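Local coordinates for surface glycan binding protein B (Bacteroides ovatus, PDB 6E57) that binds mixed-linkage beta-glucan at the cell surface, probably helping this gut bacterium capture cereal glucans for use, at residues 103-109 and 121-127. Sequence-based numbering, arbitrary orientation.
Sequences GTYNLKI and REGLVVV. With EDO (1,2-ethanediol), chain H.
Asn106 turns its CG anti to the backbone N (chi1 179°), and Glu122 does the same with an extended chain beyond, which brings amide and carboxylate together over one face of a beta hairpin. Asn106 ND2 donates to Glu122 OE1 at 2.6 Å. The oxygen uses its anti lone pair and lies near the amide plane, although the two planes are turned 60° apart. Lys108 runs alongside Glu122, with Lys108 CG 3.7 Å from Glu122 CG. Its chain bends at the end, so that Lys108 NZ reaches Asn106 OD1 at 3.0 Å, from above the carbonyl plane. The salt bridge from Lys108 NZ to Glu122 OE1 is long, 3.9 Å. With an alanine at Asn106, Glu122 OE1 would probably lose its amide donor and the Lys108 ammonium would be freer to turn.

On the other face, Leu107 CD2 meets Val125 CG2 at 3.8 Å, and Tyr105 CE1 lies 3.7 Å from Val127 CG2, the side chains crossing obliquely. Tyr105 OH is hydrogen-bonded to Lys101 O. Backbone hydrogen bonds of an antiparallel ladder join the strands; strands 75-81 and 53-58 flank them. The polar cluster thus ties a mixed, partly exposed face, while the buried face is mostly apolar, Arg121 excepted.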
loop_
_atom_site.group_PDB
_atom_site.type_symbol
_atom_site.label_atom_id
_atom_site.label_comp_id
_atom_site.label_asym_id
_atom_site.label_seq_id
_atom_site.Cartn_x
_atom_site.Cartn_y
_atom_site.Cartn_z
ATOM N N GLY A 103 -5.313 17.781 1.746
ATOM C CA GLY A 103 -4.947 16.622 2.555
ATOM C C GLY A 103 -6.156 15.946 3.179
ATOM O O GLY A 103 -7.303 16.319 2.911
ATOM N N THR A 104 -5.876 14.934 4.006
ATOM C CA THR A 104 -6.871 14.213 4.788
ATOM C C THR A 104 -6.581 14.473 6.270
ATOM O O THR A 104 -5.446 14.328 6.710
ATOM C CB THR A 104 -6.873 12.722 4.423
ATOM O OG1 THR A 104 -7.354 12.625 3.083
ATOM C CG2 THR A 104 -7.729 11.875 5.338
ATOM N N TYR A 105 -7.619 14.862 7.016
ATOM C CA TYR A 105 -7.487 15.348 8.384
ATOM C C TYR A 105 -8.418 14.567 9.314
ATOM O O TYR A 105 -9.532 14.215 8.930
ATOM C CB TYR A 105 -7.849 16.833 8.463
ATOM C CG TYR A 105 -6.965 17.743 7.653
ATOM C CD1 TYR A 105 -7.216 17.974 6.310
ATOM C CD2 TYR A 105 -5.875 18.372 8.230
ATOM C CE1 TYR A 105 -6.403 18.809 5.560
ATOM C CE2 TYR A 105 -5.053 19.210 7.495
ATOM C CZ TYR A 105 -5.318 19.430 6.156
ATOM O OH TYR A 105 -4.507 20.259 5.436
ATOM N N ASN A 106 -7.953 14.333 10.544
ATOM C CA ASN A 106 -8.797 13.825 11.613
ATOM C C ASN A 106 -9.519 15.012 12.263
ATOM O O ASN A 106 -8.875 15.974 12.680
ATOM C CB ASN A 106 -7.992 13.021 12.637
ATOM C CG ASN A 106 -8.849 12.509 13.773
ATOM O OD1 ASN A 106 -9.240 13.271 14.659
ATOM N ND2 ASN A 106 -9.152 11.222 13.752
ATOM N N LEU A 107 -10.854 14.932 12.336
ATOM C CA LEU A 107 -11.693 15.942 12.988
ATOM C C LEU A 107 -12.399 15.306 14.189
ATOM O O LEU A 107 -13.083 14.299 14.028
ATOM C CB LEU A 107 -12.716 16.483 11.984
ATOM C CG LEU A 107 -13.751 17.453 12.555
ATOM C CD1 LEU A 107 -13.078 18.688 13.139
ATOM C CD2 LEU A 107 -14.771 17.852 11.496
ATOM N N LYS A 108 -12.217 15.899 15.374
ATOM C CA LYS A 108 -12.969 15.538 16.577
ATOM C C LYS A 108 -13.877 16.710 16.959
ATOM O O LYS A 108 -13.436 17.860 16.968
ATOM C CB LYS A 108 -12.038 15.188 17.742
ATOM C CG LYS A 108 -11.384 13.814 17.665
ATOM C CD LYS A 108 -10.397 13.542 18.788
ATOM C CE LYS A 108 -9.516 12.334 18.536
ATOM N NZ LYS A 108 -8.497 12.596 17.491
ATOM N N ILE A 109 -15.141 16.391 17.262
ATOM C CA ILE A 109 -16.134 17.342 17.758
ATOM C C ILE A 109 -16.501 16.936 19.189
ATOM O O ILE A 109 -17.238 15.976 19.390
ATOM C CB ILE A 109 -17.375 17.376 16.842
ATOM C CG1 ILE A 109 -16.999 17.649 15.382
ATOM C CG2 ILE A 109 -18.401 18.376 17.359
ATOM C CD1 ILE A 109 -18.126 17.423 14.400
ATOM N N ARG A 121 -17.962 13.089 18.429
ATOM C CA ARG A 121 -17.943 12.588 17.050
ATOM C C ARG A 121 -16.508 12.689 16.520
ATOM O O ARG A 121 -15.823 13.679 16.776
ATOM C CB ARG A 121 -18.890 13.386 16.147
ATOM C CG ARG A 121 -20.359 13.335 16.548
ATOM C CD ARG A 121 -21.010 11.970 16.387
ATOM N NE ARG A 121 -22.461 12.030 16.550
ATOM C CZ ARG A 121 -23.091 12.221 17.709
ATOM N NH1 ARG A 121 -22.407 12.287 18.839
ATOM N NH2 ARG A 121 -24.406 12.354 17.737
ATOM N N GLU A 122 -16.063 11.657 15.790
ATOM C CA GLU A 122 -14.739 11.631 15.172
ATOM C C GLU A 122 -14.875 11.142 13.726
ATOM O O GLU A 122 -15.463 10.098 13.477
ATOM C CB GLU A 122 -13.787 10.736 15.969
ATOM C CG GLU A 122 -12.330 10.876 15.550
ATOM C CD GLU A 122 -11.375 9.839 16.122
ATOM O OE1 GLU A 122 -10.254 9.714 15.585
ATOM O OE2 GLU A 122 -11.748 9.156 17.096
ATOM N N GLY A 123 -14.320 11.909 12.782
ATOM C CA GLY A 123 -14.376 11.578 11.361
ATOM C C GLY A 123 -13.200 12.155 10.591
ATOM O O GLY A 123 -12.325 12.806 11.162
ATOM N N LEU A 124 -13.188 11.898 9.279
ATOM C CA LEU A 124 -12.162 12.394 8.381
ATOM C C LEU A 124 -12.703 13.609 7.618
ATOM O O LEU A 124 -13.897 13.678 7.314
ATOM C CB LEU A 124 -11.754 11.279 7.414
ATOM C CG LEU A 124 -11.111 10.045 8.047
ATOM C CD1 LEU A 124 -10.841 8.981 6.993
ATOM C CD2 LEU A 124 -9.827 10.404 8.784
ATOM N N VAL A 125 -11.808 14.563 7.338
ATOM C CA VAL A 125 -12.069 15.692 6.451
ATOM C C VAL A 125 -11.087 15.593 5.278
ATOM O O VAL A 125 -9.873 15.683 5.467
ATOM C CB VAL A 125 -11.938 17.037 7.192
ATOM C CG1 VAL A 125 -11.917 18.220 6.235
ATOM C CG2 VAL A 125 -13.032 17.212 8.235
ATOM N N VAL A 126 -11.627 15.390 4.073
ATOM C CA VAL A 126 -10.825 15.268 2.869
ATOM C C VAL A 126 -10.860 16.613 2.136
ATOM O O VAL A 126 -11.933 17.138 1.831
ATOM C CB VAL A 126 -11.312 14.105 1.981
ATOM C CG1 VAL A 126 -10.456 13.941 0.732
ATOM C CG2 VAL A 126 -11.372 12.800 2.759
ATOM N N VAL A 127 -9.667 17.158 1.875
ATOM C CA VAL A 127 -9.485 18.436 1.197
ATOM C C VAL A 127 -8.697 18.179 -0.095
ATOM O O VAL A 127 -7.506 17.869 -0.049
ATOM C CB VAL A 127 -8.780 19.453 2.115
ATOM C CG1 VAL A 127 -8.715 20.835 1.485
ATOM C CG2 VAL A 127 -9.439 19.520 3.485
HETATM C C1 EDO H . -25.376 10.507 21.857
HETATM O O1 EDO H . -26.531 10.450 22.701
HETATM C C2 EDO H . -25.386 11.818 21.074
HETATM O O2 EDO H . -26.557 11.895 20.250
#